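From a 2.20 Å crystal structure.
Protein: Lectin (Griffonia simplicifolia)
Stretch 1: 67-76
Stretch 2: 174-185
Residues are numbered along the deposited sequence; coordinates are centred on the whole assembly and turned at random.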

# COMPACT_ATOMS: atom_id res chain seq x y z
N SER B 67 -2.54 -38.14 -2.32
CA SER B 67 -2.81 -36.81 -1.78
C SER B 67 -2.32 -35.73 -2.73
O SER B 67 -1.18 -35.77 -3.21
CB SER B 67 -2.12 -36.65 -0.42
OG SER B 67 -0.71 -36.69 -0.57
N VAL B 68 -3.19 -34.76 -3.00
CA VAL B 68 -2.88 -33.66 -3.90
C VAL B 68 -2.59 -32.38 -3.12
O VAL B 68 -3.19 -32.13 -2.07
CB VAL B 68 -4.05 -33.40 -4.87
CG1 VAL B 68 -3.68 -32.33 -5.89
CG2 VAL B 68 -4.44 -34.70 -5.58
N ALA B 69 -1.69 -31.55 -3.63
CA ALA B 69 -1.33 -30.31 -2.95
C ALA B 69 -2.22 -29.13 -3.34
O ALA B 69 -2.85 -29.12 -4.40
CB ALA B 69 0.12 -29.95 -3.22
N SER B 70 -2.25 -28.15 -2.46
CA SER B 70 -3.02 -26.94 -2.70
C SER B 70 -2.03 -25.82 -2.90
O SER B 70 -0.91 -25.86 -2.37
CB SER B 70 -3.95 -26.63 -1.51
OG SER B 70 -5.01 -27.58 -1.44
N PHE B 71 -2.42 -24.82 -3.69
CA PHE B 71 -1.54 -23.69 -3.91
C PHE B 71 -2.33 -22.44 -4.19
O PHE B 71 -3.53 -22.48 -4.47
CB PHE B 71 -0.55 -23.96 -5.06
CG PHE B 71 -1.19 -24.10 -6.41
CD1 PHE B 71 -1.63 -22.98 -7.11
CD2 PHE B 71 -1.35 -25.35 -6.99
CE1 PHE B 71 -2.22 -23.11 -8.37
CE2 PHE B 71 -1.93 -25.49 -8.24
CZ PHE B 71 -2.37 -24.37 -8.94
N TYR B 72 -1.64 -21.31 -4.10
CA TYR B 72 -2.22 -20.01 -4.35
C TYR B 72 -1.15 -19.11 -4.98
O TYR B 72 0.03 -19.19 -4.65
CB TYR B 72 -2.70 -19.37 -3.05
CG TYR B 72 -3.27 -17.97 -3.23
CD1 TYR B 72 -4.51 -17.77 -3.84
CD2 TYR B 72 -2.55 -16.85 -2.81
CE1 TYR B 72 -5.02 -16.47 -4.02
CE2 TYR B 72 -3.04 -15.57 -2.98
CZ TYR B 72 -4.28 -15.38 -3.59
OH TYR B 72 -4.74 -14.10 -3.75
N THR B 73 -1.57 -18.26 -5.91
CA THR B 73 -0.62 -17.34 -6.52
C THR B 73 -1.33 -16.03 -6.75
O THR B 73 -2.54 -15.99 -6.94
CB THR B 73 -0.05 -17.85 -7.87
OG1 THR B 73 1.09 -17.05 -8.23
CG2 THR B 73 -1.09 -17.77 -8.99
N GLU B 74 -0.58 -14.95 -6.70
CA GLU B 74 -1.17 -13.64 -6.92
C GLU B 74 -0.14 -12.84 -7.66
O GLU B 74 1.04 -12.92 -7.35
CB GLU B 74 -1.51 -12.98 -5.57
CG GLU B 74 -2.40 -11.76 -5.69
CD GLU B 74 -2.78 -11.18 -4.33
OE1 GLU B 74 -3.36 -11.92 -3.50
OE2 GLU B 74 -2.51 -9.99 -4.09
N PHE B 75 -0.57 -12.11 -8.67
CA PHE B 75 0.35 -11.27 -9.41
C PHE B 75 -0.39 -10.13 -10.07
O PHE B 75 -1.59 -10.23 -10.35
CB PHE B 75 1.13 -12.09 -10.46
CG PHE B 75 0.28 -12.73 -11.52
CD1 PHE B 75 -0.06 -12.03 -12.68
CD2 PHE B 75 -0.12 -14.05 -11.40
CE1 PHE B 75 -0.80 -12.65 -13.70
CE2 PHE B 75 -0.85 -14.68 -12.40
CZ PHE B 75 -1.19 -13.98 -13.55
N THR B 76 0.32 -9.04 -10.28
CA THR B 76 -0.27 -7.87 -10.91
C THR B 76 0.37 -7.71 -12.28
O THR B 76 1.54 -8.05 -12.47
CB THR B 76 -0.01 -6.59 -10.07
OG1 THR B 76 1.39 -6.45 -9.81
CG2 THR B 76 -0.76 -6.67 -8.73
N ARG B 174 -5.49 -13.56 -9.34
CA ARG B 174 -5.36 -14.46 -8.19
C ARG B 174 -5.82 -15.84 -8.66
O ARG B 174 -6.87 -15.99 -9.26
CB ARG B 174 -6.25 -14.00 -7.04
CG ARG B 174 -6.09 -12.55 -6.64
CD ARG B 174 -6.92 -12.21 -5.41
NE ARG B 174 -7.01 -10.77 -5.19
CZ ARG B 174 -7.75 -9.96 -5.93
NH1 ARG B 174 -8.47 -10.46 -6.93
NH2 ARG B 174 -7.76 -8.66 -5.70
N ILE B 175 -5.01 -16.86 -8.38
CA ILE B 175 -5.34 -18.21 -8.80
C ILE B 175 -5.13 -19.17 -7.65
O ILE B 175 -4.05 -19.21 -7.06
CB ILE B 175 -4.46 -18.62 -10.00
CG1 ILE B 175 -4.74 -17.69 -11.18
CG2 ILE B 175 -4.71 -20.07 -10.36
CD1 ILE B 175 -3.72 -17.78 -12.30
N SER B 176 -6.15 -19.96 -7.35
CA SER B 176 -6.04 -20.89 -6.25
C SER B 176 -6.40 -22.29 -6.70
O SER B 176 -7.10 -22.48 -7.69
CB SER B 176 -6.98 -20.49 -5.11
OG SER B 176 -8.33 -20.59 -5.53
N TYR B 177 -5.90 -23.27 -5.95
CA TYR B 177 -6.20 -24.65 -6.25
C TYR B 177 -6.31 -25.46 -4.97
O TYR B 177 -5.39 -25.50 -4.15
CB TYR B 177 -5.13 -25.26 -7.14
CG TYR B 177 -5.45 -26.68 -7.53
CD1 TYR B 177 -6.54 -26.97 -8.36
CD2 TYR B 177 -4.68 -27.75 -7.06
CE1 TYR B 177 -6.85 -28.27 -8.71
CE2 TYR B 177 -4.98 -29.05 -7.40
CZ TYR B 177 -6.06 -29.31 -8.22
OH TYR B 177 -6.34 -30.62 -8.57
N ASP B 178 -7.46 -26.09 -4.79
CA ASP B 178 -7.69 -26.90 -3.61
C ASP B 178 -7.42 -28.35 -4.02
O ASP B 178 -8.18 -28.93 -4.80
CB ASP B 178 -9.13 -26.72 -3.11
CG ASP B 178 -9.43 -27.55 -1.88
OD1 ASP B 178 -10.50 -27.35 -1.28
OD2 ASP B 178 -8.60 -28.41 -1.51
N GLY B 179 -6.33 -28.90 -3.50
CA GLY B 179 -5.94 -30.26 -3.82
C GLY B 179 -6.93 -31.33 -3.40
O GLY B 179 -7.02 -32.38 -4.04
N SER B 180 -7.68 -31.08 -2.33
CA SER B 180 -8.67 -32.04 -1.86
C SER B 180 -9.91 -32.01 -2.74
O SER B 180 -10.43 -33.05 -3.14
CB SER B 180 -9.07 -31.74 -0.41
OG SER B 180 -7.94 -31.80 0.45
N ALA B 181 -10.41 -30.80 -3.02
CA ALA B 181 -11.60 -30.66 -3.84
C ALA B 181 -11.31 -30.77 -5.35
O ALA B 181 -12.21 -31.03 -6.14
CB ALA B 181 -12.30 -29.32 -3.51
N GLU B 182 -10.05 -30.58 -5.73
CA GLU B 182 -9.61 -30.65 -7.13
C GLU B 182 -10.28 -29.54 -7.93
O GLU B 182 -10.81 -29.76 -9.04
CB GLU B 182 -9.94 -32.04 -7.70
CG GLU B 182 -9.70 -33.15 -6.69
CD GLU B 182 -8.81 -34.27 -7.19
OE1 GLU B 182 -9.09 -34.79 -8.29
OE2 GLU B 182 -7.85 -34.64 -6.48
N ILE B 183 -10.24 -28.34 -7.37
CA ILE B 183 -10.85 -27.18 -7.99
C ILE B 183 -9.84 -26.06 -8.20
O ILE B 183 -9.08 -25.70 -7.29
CB ILE B 183 -12.03 -26.68 -7.13
CG1 ILE B 183 -13.14 -27.73 -7.11
CG2 ILE B 183 -12.57 -25.36 -7.68
CD1 ILE B 183 -14.26 -27.43 -6.14
N LEU B 184 -9.84 -25.51 -9.42
CA LEU B 184 -8.97 -24.41 -9.79
C LEU B 184 -9.87 -23.18 -9.89
O LEU B 184 -10.93 -23.24 -10.51
CB LEU B 184 -8.30 -24.67 -11.15
CG LEU B 184 -7.23 -23.68 -11.62
CD1 LEU B 184 -6.06 -23.68 -10.66
CD2 LEU B 184 -6.76 -24.08 -13.01
N THR B 185 -9.45 -22.08 -9.28
CA THR B 185 -10.24 -20.86 -9.32
C THR B 185 -9.36 -19.69 -9.73
O THR B 185 -8.18 -19.62 -9.33
CB THR B 185 -10.88 -20.55 -7.92
OG1 THR B 185 -11.90 -21.51 -7.64
CG2 THR B 185 -11.50 -19.13 -7.91

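What fills the apolar centre of this contact? The ring of Phe 71 packs together with Tyr 177 and Ile 175, its chi1 near +60° (p) bringing its end closer to the neighbouring strand than its CA-to-CB bond alone would suggest. CB of Tyr 177 lies over one face of that ring, 3.5 Å from its centroid and 20° off the normal, which makes a CH-pi contact. The two aromatic rings themselves barely overlap: their planes are near parallel, at 28°, but slid apart, with centroids separated by 5.5 Å. At the edge of the Phe 71 ring sits Ile 175, its CG2 4.4 Å from Phe 71 CE1. The same isoleucine packs against two further residues, with its CB 3.6 Å from Thr 73 CG2 and its CD1 4.2 Å from Phe 75 CE2.

How does the backbone hold these side chains in register? Strands 70-76 and 174-178 run antiparallel, and two hydrogen-bonded pairs link them. Phe 71 N donates to Tyr 177 O at 3.1 Å and Tyr 177 N returns a bond to Phe 71 O at 2.9 Å; Thr 73 N to Ile 175 O (2.9 Å) and Ile 175 N to Thr 73 O (3.0 Å) repeat the pattern. Because side chains alternate along a strand, these four residues share one face of the sheet, while the intervening pairs, Tyr 72 with Ser 176 and Glu 74 with Arg 174, share the other.

What happens on that second face? The contacts become more polar. Tyr 72 OH donates a 2.6 Å hydrogen bond to Glu 74 OE1 within its own strand and also lies 3.3 Å from Arg 174 CD, near the plane of the guanidinium at its edge. Glu 74 OE1 and Arg 174 NE carry opposite charges but stand 4.2 Å apart, beyond a salt bridge.

How does the contact end beyond the paired strands? As the second strand gives way to a turn, Gly 179 N donates to Ser 70 OG at 2.8 Å, so a serine side chain takes over from the backbone ladder. The absence of a side chain on Gly 179 matters here: an ideal CB would fall 2.4 Å from Val 68 O and 2.6 Å from Ala 69 O, both clashes. Val 68 spans the boundary, its CG1 3.8 Å from Tyr 177 CE2 at the ring edge and its CG2 3.5 Å from Glu 182 OE2.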